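Local coordinates for carbonic anhydrase (Geobacillus kaustophilus, PDB 3VNP), which catalyses the reversible hydration of carbon dioxide to hydrogencarbonate as a homotrimeric gamma-class enzyme whose active site takes magnesium or zinc, at residues G77-H82 with N94-M99; G32-I37 with G53-I58; N70-E75 with H87-R92. All coordinates share one frame; numbering follows the deposited sequence.

Contact 1 (G77-H82 with N94-M99). With MG (magnesium ion), chain G.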
ATOM      1  N   GLY A  77     -17.725 -15.393   1.255  1.00 31.63           N
ATOM      2  CA  GLY A  77     -17.859 -14.562   2.440  1.00 31.44           C
ATOM      3  C   GLY A  77     -16.621 -13.970   3.093  1.00 30.99           C
ATOM      4  O   GLY A  77     -16.725 -13.352   4.153  1.00 31.03           O
ATOM      5  N   VAL A  78     -15.456 -14.143   2.479  1.00 30.46           N
ATOM      6  CA  VAL A  78     -14.218 -13.616   3.048  1.00 29.73           C
ATOM      7  C   VAL A  78     -14.127 -12.093   2.992  1.00 29.80           C
ATOM      8  O   VAL A  78     -14.556 -11.459   2.026  1.00 28.83           O
ATOM      9  CB  VAL A  78     -12.980 -14.214   2.339  1.00 29.98           C
ATOM     10  CG1 VAL A  78     -11.724 -13.427   2.709  1.00 29.14           C
ATOM     11  CG2 VAL A  78     -12.816 -15.666   2.738  1.00 30.14           C
ATOM     12  N   THR A  79     -13.567 -11.519   4.050  1.00 28.12           N
ATOM     13  CA  THR A  79     -13.378 -10.083   4.145  1.00 27.51           C
ATOM     14  C   THR A  79     -11.879  -9.813   4.139  1.00 27.10           C
ATOM     15  O   THR A  79     -11.157 -10.283   5.010  1.00 27.35           O
ATOM     16  CB  THR A  79     -13.973  -9.518   5.451  1.00 28.13           C
ATOM     17  OG1 THR A  79     -15.387  -9.354   5.307  1.00 29.39           O
ATOM     18  CG2 THR A  79     -13.355  -8.180   5.785  1.00 28.73           C
ATOM     19  N   VAL A  80     -11.410  -9.078   3.141  1.00 26.86           N
ATOM     20  CA  VAL A  80      -9.996  -8.735   3.052  1.00 26.74           C
ATOM     21  C   VAL A  80      -9.883  -7.229   3.282  1.00 25.65           C
ATOM     22  O   VAL A  80     -10.339  -6.420   2.468  1.00 23.12           O
ATOM     23  CB  VAL A  80      -9.395  -9.105   1.667  1.00 29.00           C
ATOM     24  CG1 VAL A  80      -7.928  -8.694   1.609  1.00 30.12           C
ATOM     25  CG2 VAL A  80      -9.509 -10.611   1.430  1.00 29.29           C
ATOM     26  N   GLY A  81      -9.287  -6.868   4.411  1.00 25.39           N
ATOM     27  CA  GLY A  81      -9.132  -5.470   4.769  1.00 25.13           C
ATOM     28  C   GLY A  81      -8.268  -4.644   3.832  1.00 25.21           C
ATOM     29  O   GLY A  81      -7.594  -5.166   2.943  1.00 24.79           O
ATOM     30  N   HIS A  82      -8.291  -3.338   4.056  1.00 25.30           N
ATOM     31  CA  HIS A  82      -7.541  -2.392   3.251  1.00 25.14           C
ATOM     32  C   HIS A  82      -6.071  -2.737   3.102  1.00 24.12           C
ATOM     33  O   HIS A  82      -5.445  -3.244   4.025  1.00 24.10           O
ATOM     34  CB  HIS A  82      -7.625  -0.999   3.871  1.00 25.97           C
ATOM     35  CG  HIS A  82      -9.018  -0.494   4.058  1.00 26.50           C
ATOM     36  ND1 HIS A  82      -9.831  -0.146   3.000  1.00 27.65           N
ATOM     37  CD2 HIS A  82      -9.731  -0.244   5.180  1.00 26.18           C
ATOM     38  CE1 HIS A  82     -10.984   0.299   3.465  1.00 27.56           C
ATOM     39  NE2 HIS A  82     -10.949   0.251   4.786  1.00 27.45           N
ATOM     40  N   ASN A  94     -15.649 -17.336   5.219  1.00 37.04           N
ATOM     41  CA  ASN A  94     -15.949 -16.407   6.295  1.00 36.95           C
ATOM     42  C   ASN A  94     -14.794 -15.887   7.138  1.00 34.29           C
ATOM     43  O   ASN A  94     -15.023 -15.245   8.162  1.00 34.54           O
ATOM     44  CB  ASN A  94     -17.022 -17.013   7.207  1.00 39.06           C
ATOM     45  CG  ASN A  94     -18.319 -17.295   6.467  1.00 40.58           C
ATOM     46  OD1 ASN A  94     -18.785 -16.472   5.676  1.00 41.20           O
ATOM     47  ND2 ASN A  94     -18.907 -18.457   6.720  1.00 41.27           N
ATOM     48  N   ALA A  95     -13.562 -16.151   6.726  1.00 31.19           N
ATOM     49  CA  ALA A  95     -12.426 -15.659   7.491  1.00 29.83           C
ATOM     50  C   ALA A  95     -12.314 -14.156   7.250  1.00 29.69           C
ATOM     51  O   ALA A  95     -12.854 -13.635   6.278  1.00 28.90           O
ATOM     52  CB  ALA A  95     -11.149 -16.364   7.058  1.00 27.72           C
ATOM     53  N   LEU A  96     -11.632 -13.455   8.148  1.00 29.58           N
ATOM     54  CA  LEU A  96     -11.461 -12.019   7.988  1.00 29.90           C
ATOM     55  C   LEU A  96      -9.979 -11.652   8.088  1.00 29.67           C
ATOM     56  O   LEU A  96      -9.302 -12.017   9.051  1.00 30.29           O
ATOM     57  CB  LEU A  96     -12.276 -11.259   9.045  1.00 29.18           C
ATOM     58  CG  LEU A  96     -12.247  -9.731   8.918  1.00 29.39           C
ATOM     59  CD1 LEU A  96     -13.444  -9.110   9.615  1.00 27.17           C
ATOM     60  CD2 LEU A  96     -10.942  -9.208   9.494  1.00 27.82           C
ATOM     61  N   ILE A  97      -9.477 -10.936   7.086  1.00 28.27           N
ATOM     62  CA  ILE A  97      -8.076 -10.525   7.075  1.00 26.73           C
ATOM     63  C   ILE A  97      -7.951  -9.042   7.414  1.00 25.13           C
ATOM     64  O   ILE A  97      -8.359  -8.182   6.638  1.00 23.42           O
ATOM     65  CB  ILE A  97      -7.438 -10.789   5.694  1.00 26.94           C
ATOM     66  CG1 ILE A  97      -7.763 -12.221   5.232  1.00 27.65           C
ATOM     67  CG2 ILE A  97      -5.922 -10.571   5.767  1.00 26.48           C
ATOM     68  CD1 ILE A  97      -7.231 -13.338   6.127  1.00 21.28           C
ATOM     69  N   GLY A  98      -7.387  -8.750   8.582  1.00 24.62           N
ATOM     70  CA  GLY A  98      -7.231  -7.367   9.005  1.00 24.95           C
ATOM     71  C   GLY A  98      -6.402  -6.510   8.062  1.00 24.90           C
ATOM     72  O   GLY A  98      -5.404  -6.965   7.502  1.00 22.57           O
ATOM     73  N   MET A  99      -6.821  -5.261   7.891  1.00 25.22           N
ATOM     74  CA  MET A  99      -6.133  -4.313   7.020  1.00 26.39           C
ATOM     75  C   MET A  99      -4.624  -4.272   7.301  1.00 27.45           C
ATOM     76  O   MET A  99      -4.192  -4.421   8.449  1.00 28.14           O
ATOM     77  CB  MET A  99      -6.731  -2.917   7.216  1.00 25.64           C
ATOM     78  CG  MET A  99      -6.512  -2.351   8.615  1.00 27.03           C
ATOM     79  SD  MET A  99      -7.444  -0.835   8.950  1.00 32.21           S
ATOM     80  CE  MET A  99      -8.971  -1.543   9.597  1.00 28.66           C
TER
HETATM   81 MG    MG G 202     -12.386  -0.098   6.818  1.00 19.94          MG
HETATM   82  O   HOH W   1     -14.227  -1.779   6.877  1.00 53.96           O
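Thr79 and Leu96 sit next to each other on two parallel strands, neighbouring rungs of the left-handed beta-helix typical of gamma-class carbonic anhydrases. The backbone bonds form the usual parallel pattern. Thr79 N donates to Ala95 O, Thr79 O takes Ile97 N at 2.7 Å, and Ile97 O receives Gly81 N at 2.7 Å. The weaker CA-H...O contact from Leu96 CA also reaches Thr79 O, so this carbonyl serves two donors.

Among the side chains, Thr79 and Leu96 lie alongside each other, with the methyl CG2 of Thr79 3.7 Å from Leu96 CG. In Thr79, OG1 lies beside the backbone N and anti to the carbonyl carbon (chi1 -80°), which puts CG2 anti to the backbone N, beside Leu96; OG1 makes a probable hydrogen bond with the side chain of Asn57 on the preceding rung. Threonine thus suits a place that offers its methyl to leucine and its hydroxyl to a polar neighbour. Val80 and Ile97 turn to the other face, where Ile97 packs on Val91 and Ile109. Glycine fits at Gly81, since a side chain there would run into Met99 N.

At the metal end, His82 CB meets Met99 CB at 4.0 Å, and the sulfur of Met99 stands at the edge of the imidazole, near its plane. His82 NE2 binds magnesium at 2.5 Å; His65 and His87 of a second subunit complete the protein ligands, and a water also binds.

The paired rungs therefore carry a metal ligand to the subunit interface, while Asp60, through a weak hydrogen bond to His82 ND1, may help to orient the ring.

Contact 2 (G32-I37 with G53-I58)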
ATOM      1  N   GLY A  32     -16.419 -14.472  -8.071  1.00 27.74           N
ATOM      2  CA  GLY A  32     -17.803 -14.842  -7.830  1.00 27.44           C
ATOM      3  C   GLY A  32     -18.842 -13.742  -7.779  1.00 30.24           C
ATOM      4  O   GLY A  32     -18.543 -12.556  -7.926  1.00 30.10           O
ATOM      5  N   GLU A  33     -20.082 -14.163  -7.552  1.00 32.56           N
ATOM      6  CA  GLU A  33     -21.241 -13.278  -7.489  1.00 34.78           C
ATOM      7  C   GLU A  33     -21.254 -12.415  -6.223  1.00 34.88           C
ATOM      8  O   GLU A  33     -20.864 -12.856  -5.138  1.00 33.78           O
ATOM      9  CB  GLU A  33     -22.521 -14.129  -7.551  1.00 37.50           C
ATOM     10  CG  GLU A  33     -23.677 -13.573  -8.398  1.00 41.23           C
ATOM     11  CD  GLU A  33     -23.460 -13.717  -9.905  1.00 43.99           C
ATOM     12  OE1 GLU A  33     -23.138 -14.835 -10.371  1.00 44.48           O
ATOM     13  OE2 GLU A  33     -23.629 -12.713 -10.631  1.00 46.35           O
ATOM     14  N   GLU A  34     -21.703 -11.174  -6.377  1.00 34.76           N
ATOM     15  CA  GLU A  34     -21.799 -10.235  -5.265  1.00 34.96           C
ATOM     16  C   GLU A  34     -20.490  -9.846  -4.566  1.00 33.85           C
ATOM     17  O   GLU A  34     -20.522  -9.154  -3.548  1.00 32.73           O
ATOM     18  CB  GLU A  34     -22.797 -10.763  -4.225  1.00 36.25           C
ATOM     19  CG  GLU A  34     -24.251 -10.714  -4.685  1.00 39.75           C
ATOM     20  CD  GLU A  34     -25.217 -11.283  -3.660  1.00 41.84           C
ATOM     21  OE1 GLU A  34     -25.125 -12.493  -3.361  1.00 44.37           O
ATOM     22  OE2 GLU A  34     -26.070 -10.524  -3.152  1.00 43.70           O
ATOM     23  N   THR A  35     -19.342 -10.272  -5.084  1.00 32.19           N
ATOM     24  CA  THR A  35     -18.102  -9.887  -4.429  1.00 32.37           C
ATOM     25  C   THR A  35     -17.678  -8.508  -4.941  1.00 31.49           C
ATOM     26  O   THR A  35     -17.985  -8.127  -6.074  1.00 30.91           O
ATOM     27  CB  THR A  35     -16.963 -10.911  -4.660  1.00 33.12           C
ATOM     28  OG1 THR A  35     -16.359 -10.699  -5.939  1.00 35.42           O
ATOM     29  CG2 THR A  35     -17.503 -12.315  -4.587  1.00 32.35           C
ATOM     30  N   SER A  36     -16.993  -7.753  -4.092  1.00 29.24           N
ATOM     31  CA  SER A  36     -16.553  -6.418  -4.459  1.00 26.56           C
ATOM     32  C   SER A  36     -15.045  -6.263  -4.345  1.00 25.24           C
ATOM     33  O   SER A  36     -14.456  -6.591  -3.321  1.00 25.85           O
ATOM     34  CB  SER A  36     -17.255  -5.389  -3.576  1.00 24.80           C
ATOM     35  OG  SER A  36     -17.278  -5.824  -2.232  1.00 23.16           O
ATOM     36  N   ILE A  37     -14.430  -5.780  -5.418  1.00 23.39           N
ATOM     37  CA  ILE A  37     -12.989  -5.554  -5.465  1.00 22.67           C
ATOM     38  C   ILE A  37     -12.871  -4.024  -5.412  1.00 24.41           C
ATOM     39  O   ILE A  37     -13.267  -3.320  -6.350  1.00 25.33           O
ATOM     40  CB  ILE A  37     -12.393  -6.101  -6.786  1.00 20.77           C
ATOM     41  CG1 ILE A  37     -12.898  -7.531  -7.041  1.00 20.12           C
ATOM     42  CG2 ILE A  37     -10.872  -6.065  -6.739  1.00 21.49           C
ATOM     43  CD1 ILE A  37     -12.490  -8.553  -6.004  1.00 19.26           C
ATOM     44  N   GLY A  53     -14.278 -16.586  -4.268  1.00 29.89           N
ATOM     45  CA  GLY A  53     -15.661 -16.977  -4.071  1.00 29.05           C
ATOM     46  C   GLY A  53     -16.702 -15.902  -4.281  1.00 31.26           C
ATOM     47  O   GLY A  53     -16.444 -14.884  -4.931  1.00 30.69           O
ATOM     48  N   ASN A  54     -17.885 -16.147  -3.716  1.00 30.93           N
ATOM     49  CA  ASN A  54     -19.026 -15.243  -3.805  1.00 30.95           C
ATOM     50  C   ASN A  54     -19.146 -14.415  -2.528  1.00 31.88           C
ATOM     51  O   ASN A  54     -18.683 -14.827  -1.470  1.00 32.59           O
ATOM     52  CB  ASN A  54     -20.317 -16.053  -4.015  1.00 29.19           C
ATOM     53  CG  ASN A  54     -20.228 -16.999  -5.209  1.00 29.51           C
ATOM     54  OD1 ASN A  54     -20.250 -16.568  -6.361  1.00 30.50           O
ATOM     55  ND2 ASN A  54     -20.113 -18.291  -4.936  1.00 26.03           N
ATOM     56  N   ARG A  55     -19.765 -13.243  -2.641  1.00 33.27           N
ATOM     57  CA  ARG A  55     -19.972 -12.348  -1.509  1.00 33.52           C
ATOM     58  C   ARG A  55     -18.695 -11.990  -0.763  1.00 33.17           C
ATOM     59  O   ARG A  55     -18.722 -11.715   0.439  1.00 33.46           O
ATOM     60  CB  ARG A  55     -20.957 -12.968  -0.528  1.00 35.09           C
ATOM     61  CG  ARG A  55     -22.172 -13.564  -1.179  1.00 37.99           C
ATOM     62  CD  ARG A  55     -23.197 -13.918  -0.134  1.00 41.20           C
ATOM     63  NE  ARG A  55     -24.001 -12.760   0.241  1.00 46.21           N
ATOM     64  CZ  ARG A  55     -24.244 -12.394   1.497  1.00 49.77           C
ATOM     65  NH1 ARG A  55     -23.733 -13.097   2.504  1.00 49.79           N
ATOM     66  NH2 ARG A  55     -25.011 -11.335   1.745  1.00 49.06           N
ATOM     67  N   VAL A  56     -17.578 -11.987  -1.478  1.00 31.71           N
ATOM     68  CA  VAL A  56     -16.287 -11.650  -0.890  1.00 30.72           C
ATOM     69  C   VAL A  56     -15.968 -10.172  -1.113  1.00 29.72           C
ATOM     70  O   VAL A  56     -16.403  -9.586  -2.107  1.00 29.62           O
ATOM     71  CB  VAL A  56     -15.153 -12.468  -1.549  1.00 31.15           C
ATOM     72  CG1 VAL A  56     -13.803 -11.977  -1.053  1.00 29.76           C
ATOM     73  CG2 VAL A  56     -15.343 -13.951  -1.267  1.00 30.51           C
ATOM     74  N   ASN A  57     -15.236  -9.558  -0.187  1.00 28.00           N
ATOM     75  CA  ASN A  57     -14.837  -8.166  -0.376  1.00 25.89           C
ATOM     76  C   ASN A  57     -13.336  -8.042  -0.192  1.00 24.36           C
ATOM     77  O   ASN A  57     -12.783  -8.464   0.822  1.00 23.89           O
ATOM     78  CB  ASN A  57     -15.568  -7.197   0.567  1.00 25.26           C
ATOM     79  CG  ASN A  57     -15.175  -7.366   2.019  1.00 29.56           C
ATOM     80  OD1 ASN A  57     -15.846  -8.069   2.781  1.00 33.09           O
ATOM     81  ND2 ASN A  57     -14.082  -6.717   2.416  1.00 28.54           N
ATOM     82  N   ILE A  58     -12.681  -7.501  -1.210  1.00 23.88           N
ATOM     83  CA  ILE A  58     -11.244  -7.287  -1.199  1.00 25.46           C
ATOM     84  C   ILE A  58     -11.074  -5.771  -1.210  1.00 26.15           C
ATOM     85  O   ILE A  58     -11.176  -5.122  -2.252  1.00 27.87           O
ATOM     86  CB  ILE A  58     -10.597  -7.939  -2.431  1.00 25.82           C
ATOM     87  CG1 ILE A  58     -10.748  -9.460  -2.318  1.00 25.97           C
ATOM     88  CG2 ILE A  58      -9.125  -7.554  -2.534  1.00 25.85           C
ATOM     89  CD1 ILE A  58     -10.224 -10.220  -3.504  1.00 28.77           C
TER
HETATM   90  O   HOH W   2     -18.978  -7.895  -1.478  1.00 33.09           O
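With CG anti to its carbonyl carbon (chi1 -54°), Asn54 swings its amide toward the turn at Gly32-Thr35, and Ser36 holds OG between its own backbone N and carbonyl carbon (chi1 43°), on the side of Asn57. The amide oxygen of Asn54 accepts Glu33 N at 2.7 Å, in the carbonyl plane and on a lone pair. Next to it Glu33 O receives Arg55 N at 2.8 Å, so Glu33 is gripped through both backbone groups. Asparagine suits this corner because OD1 serves the turn while ND2 binds Asp76 of the following rung. An alanine here would probably leave Glu33 N without its acceptor and Asp76 without this amide, leaving the type II turn more loosely held on this side.

Beyond the corner the chains pair as parallel strands, and Ile58 N donates to Ser36 O at 2.9 Å. A water within hydrogen-bonding distance of Ser36 OG and Glu34 O, and near Val56 O, sits between the two rungs. On the face opposite Ser36 and Asn57, Ile37 and Ile58 lie side by side, their CD1 methyls 3.8 Å apart, adding to the apolar interior of the beta-helix.

At the outer edge Glu34 and Arg55 run alongside each other in a long salt bridge, OE1 of Glu34 to NE of Arg55 3.8 Å, against helix 146-170, where both side chains touch Val160. Neutral amide and backbone groups, more than this loose ion pair, are thus likely to fix the corner.

Contact 3 (N70-E75 with H87-R92). With MG (magnesium ion), chain E.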
ATOM      1  N   ASN A  70       1.262 -22.606  -6.803  1.00 30.64           N
ATOM      2  CA  ASN A  70       0.478 -22.368  -5.599  1.00 31.80           C
ATOM      3  C   ASN A  70      -0.705 -21.455  -5.883  1.00 32.49           C
ATOM      4  O   ASN A  70      -0.588 -20.230  -5.863  1.00 34.36           O
ATOM      5  CB  ASN A  70       1.367 -21.764  -4.515  1.00 31.45           C
ATOM      6  CG  ASN A  70       2.485 -22.696  -4.096  1.00 30.99           C
ATOM      7  OD1 ASN A  70       3.608 -22.259  -3.869  1.00 31.54           O
ATOM      8  ND2 ASN A  70       2.180 -23.988  -3.980  1.00 29.06           N
ATOM      9  N   PRO A  71      -1.874 -22.043  -6.135  1.00 32.39           N
ATOM     10  CA  PRO A  71      -3.048 -21.221  -6.422  1.00 31.76           C
ATOM     11  C   PRO A  71      -3.437 -20.318  -5.263  1.00 31.23           C
ATOM     12  O   PRO A  71      -3.127 -20.603  -4.102  1.00 32.15           O
ATOM     13  CB  PRO A  71      -4.125 -22.258  -6.724  1.00 31.16           C
ATOM     14  CG  PRO A  71      -3.774 -23.356  -5.778  1.00 32.85           C
ATOM     15  CD  PRO A  71      -2.255 -23.454  -5.945  1.00 33.13           C
ATOM     16  N   LEU A  72      -4.117 -19.226  -5.598  1.00 30.03           N
ATOM     17  CA  LEU A  72      -4.603 -18.269  -4.615  1.00 29.17           C
ATOM     18  C   LEU A  72      -6.111 -18.512  -4.506  1.00 29.06           C
ATOM     19  O   LEU A  72      -6.865 -18.197  -5.427  1.00 29.29           O
ATOM     20  CB  LEU A  72      -4.322 -16.835  -5.089  1.00 27.50           C
ATOM     21  CG  LEU A  72      -4.858 -15.685  -4.227  1.00 27.95           C
ATOM     22  CD1 LEU A  72      -4.264 -15.764  -2.828  1.00 29.22           C
ATOM     23  CD2 LEU A  72      -4.514 -14.351  -4.870  1.00 27.26           C
ATOM     24  N   ILE A  73      -6.543 -19.088  -3.390  1.00 29.12           N
ATOM     25  CA  ILE A  73      -7.962 -19.378  -3.188  1.00 30.30           C
ATOM     26  C   ILE A  73      -8.582 -18.537  -2.078  1.00 29.75           C
ATOM     27  O   ILE A  73      -8.095 -18.525  -0.950  1.00 30.36           O
ATOM     28  CB  ILE A  73      -8.206 -20.885  -2.833  1.00 32.56           C
ATOM     29  CG1 ILE A  73      -7.948 -21.781  -4.047  1.00 31.17           C
ATOM     30  CG2 ILE A  73      -9.641 -21.090  -2.355  1.00 32.02           C
ATOM     31  CD1 ILE A  73      -6.509 -21.973  -4.351  1.00 34.27           C
ATOM     32  N   ILE A  74      -9.669 -17.847  -2.401  1.00 29.46           N
ATOM     33  CA  ILE A  74     -10.377 -17.022  -1.430  1.00 30.15           C
ATOM     34  C   ILE A  74     -11.839 -17.455  -1.467  1.00 30.50           C
ATOM     35  O   ILE A  74     -12.589 -17.029  -2.341  1.00 31.06           O
ATOM     36  CB  ILE A  74     -10.294 -15.527  -1.797  1.00 30.01           C
ATOM     37  CG1 ILE A  74      -8.831 -15.091  -1.898  1.00 28.86           C
ATOM     38  CG2 ILE A  74     -11.043 -14.698  -0.761  1.00 30.44           C
ATOM     39  CD1 ILE A  74      -8.650 -13.640  -2.281  1.00 25.63           C
ATOM     40  N   GLU A  75     -12.245 -18.289  -0.515  1.00 31.37           N
ATOM     41  CA  GLU A  75     -13.618 -18.798  -0.480  1.00 33.03           C
ATOM     42  C   GLU A  75     -14.703 -17.763  -0.185  1.00 33.34           C
ATOM     43  O   GLU A  75     -14.418 -16.599   0.104  1.00 34.53           O
ATOM     44  CB  GLU A  75     -13.722 -19.959   0.515  1.00 33.56           C
ATOM     45  CG  GLU A  75     -12.740 -21.084   0.224  1.00 35.79           C
ATOM     46  CD  GLU A  75     -12.984 -22.321   1.072  1.00 39.30           C
ATOM     47  OE1 GLU A  75     -13.415 -22.176   2.237  1.00 41.21           O
ATOM     48  OE2 GLU A  75     -12.728 -23.439   0.580  1.00 39.49           O
ATOM     49  N   HIS A  87      -0.481 -13.602  -1.068  1.00 26.19           N
ATOM     50  CA  HIS A  87       0.398 -14.270  -2.007  1.00 27.37           C
ATOM     51  C   HIS A  87       0.252 -15.785  -1.932  1.00 28.33           C
ATOM     52  O   HIS A  87       0.709 -16.409  -0.979  1.00 29.17           O
ATOM     53  CB  HIS A  87       1.838 -13.853  -1.723  1.00 25.53           C
ATOM     54  CG  HIS A  87       2.699 -13.799  -2.944  1.00 27.03           C
ATOM     55  ND1 HIS A  87       3.350 -14.907  -3.449  1.00 27.51           N
ATOM     56  CD2 HIS A  87       2.999 -12.774  -3.777  1.00 27.33           C
ATOM     57  CE1 HIS A  87       4.012 -14.564  -4.539  1.00 28.17           C
ATOM     58  NE2 HIS A  87       3.813 -13.276  -4.760  1.00 28.12           N
ATOM     59  N   SER A  88      -0.388 -16.366  -2.946  1.00 28.98           N
ATOM     60  CA  SER A  88      -0.603 -17.810  -2.994  1.00 28.02           C
ATOM     61  C   SER A  88      -1.147 -18.293  -1.664  1.00 29.65           C
ATOM     62  O   SER A  88      -0.733 -19.330  -1.150  1.00 29.28           O
ATOM     63  CB  SER A  88       0.702 -18.537  -3.296  1.00 26.49           C
ATOM     64  OG  SER A  88       1.071 -18.362  -4.647  1.00 26.67           O
ATOM     65  N   ALA A  89      -2.073 -17.525  -1.104  1.00 30.92           N
ATOM     66  CA  ALA A  89      -2.667 -17.876   0.172  1.00 31.90           C
ATOM     67  C   ALA A  89      -3.981 -18.600  -0.048  1.00 32.41           C
ATOM     68  O   ALA A  89      -4.585 -18.500  -1.119  1.00 33.14           O
ATOM     69  CB  ALA A  89      -2.899 -16.622   1.005  1.00 32.20           C
ATOM     70  N   ILE A  90      -4.407 -19.336   0.971  1.00 31.08           N
ATOM     71  CA  ILE A  90      -5.656 -20.073   0.933  1.00 29.94           C
ATOM     72  C   ILE A  90      -6.487 -19.581   2.107  1.00 30.24           C
ATOM     73  O   ILE A  90      -6.215 -19.918   3.257  1.00 31.32           O
ATOM     74  CB  ILE A  90      -5.397 -21.580   1.049  1.00 30.85           C
ATOM     75  CG1 ILE A  90      -4.560 -22.031  -0.145  1.00 31.06           C
ATOM     76  CG2 ILE A  90      -6.716 -22.352   1.095  1.00 28.50           C
ATOM     77  CD1 ILE A  90      -4.067 -23.441  -0.045  1.00 34.30           C
ATOM     78  N   VAL A  91      -7.488 -18.759   1.808  1.00 30.24           N
ATOM     79  CA  VAL A  91      -8.358 -18.189   2.831  1.00 29.88           C
ATOM     80  C   VAL A  91      -9.698 -18.916   2.815  1.00 31.63           C
ATOM     81  O   VAL A  91     -10.430 -18.857   1.824  1.00 33.07           O
ATOM     82  CB  VAL A  91      -8.592 -16.678   2.571  1.00 27.88           C
ATOM     83  CG1 VAL A  91      -9.255 -16.038   3.770  1.00 25.39           C
ATOM     84  CG2 VAL A  91      -7.270 -15.991   2.250  1.00 24.17           C
ATOM     85  N   ARG A  92     -10.019 -19.600   3.910  1.00 31.98           N
ATOM     86  CA  ARG A  92     -11.272 -20.343   3.994  1.00 34.51           C
ATOM     87  C   ARG A  92     -12.499 -19.465   4.226  1.00 36.51           C
ATOM     88  O   ARG A  92     -12.386 -18.295   4.607  1.00 36.11           O
ATOM     89  CB  ARG A  92     -11.177 -21.416   5.087  1.00 34.40           C
ATOM     90  CG  ARG A  92     -10.079 -22.437   4.836  1.00 32.49           C
ATOM     91  CD  ARG A  92     -10.278 -23.096   3.491  1.00 32.86           C
ATOM     92  NE  ARG A  92      -9.257 -24.093   3.204  1.00 35.78           N
ATOM     93  CZ  ARG A  92      -9.263 -24.870   2.125  1.00 37.05           C
ATOM     94  NH1 ARG A  92     -10.245 -24.757   1.239  1.00 37.60           N
ATOM     95  NH2 ARG A  92      -8.289 -25.752   1.926  1.00 35.23           N
TER
HETATM   96 MG    MG E 202       4.566 -11.904  -6.564  1.00 23.02          MG
HETATM   97  O   HOH W   3      -1.166 -21.715  -2.668  1.00 34.86           O
HETATM   98  O   HOH W   4       6.672 -12.007  -7.779  1.00 34.97           O
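Strands 72-74 and 90-91 run parallel on adjacent rungs of the left-handed beta-helix, joined by Val91 N to Ile73 O and, at their ends, by Ile73 N to Ala89 O and Glu75 N to Val91 O. Ile73 and Ile90 share one face, Ile73 CB 4.4 Å from Ile90 CG2. Toward the interior Leu72, its CG anti to the backbone N (chi1 176°), brings CD1 against the backbone N and O of Ala89 and to within 4.2 Å of Ala89 CB; the small methyl of alanine probably leaves room for that branch.

At the rung's corner Ser88 OG donates to Asn70 O at 2.8 Å and also bonds with Ser67 N, a double task that suits a short hydroxyl. A water donating to Pro71 O and Ser88 O makes a second bridge. His87 binds magnesium through NE2 at 2.4 Å, with His65 of the same chain and His82 of a neighbouring subunit.

At the far end Glu75 and Arg92 cross obliquely in a salt bridge. Glu75 OE1 is held by Lys93 N, and Arg92 NH2 pairs with Glu108. Arg92 NH1 reaches Glu75 OE2 at 2.9 Å from above the carboxylate plane, while OE2 itself lies in the guanidinium plane.

How the contacts relate
From the N terminus, contact 2 comes first: its pairing of 32-37 with 53-58 closes a 15-residue loop, one turn of the beta-helix, before the others open. Contacts 3 and 1 each close a loop with 11 residues between their segments, and they cross, the segments alternating as 70-75, 77-82, 87-92 and 94-99, so that two successive turns are joined on two different sheets. Contact 1 continues the sheet of contact 2, where strand 79-80 follows 57-58 and Val80 N meets Asn57 O. Contact 3 lies on another sheet and meets contact 2 through Gly53 and Ile74. Inside the prism Val91 packs on Val78 and Ile97, linking contacts 1 and 3.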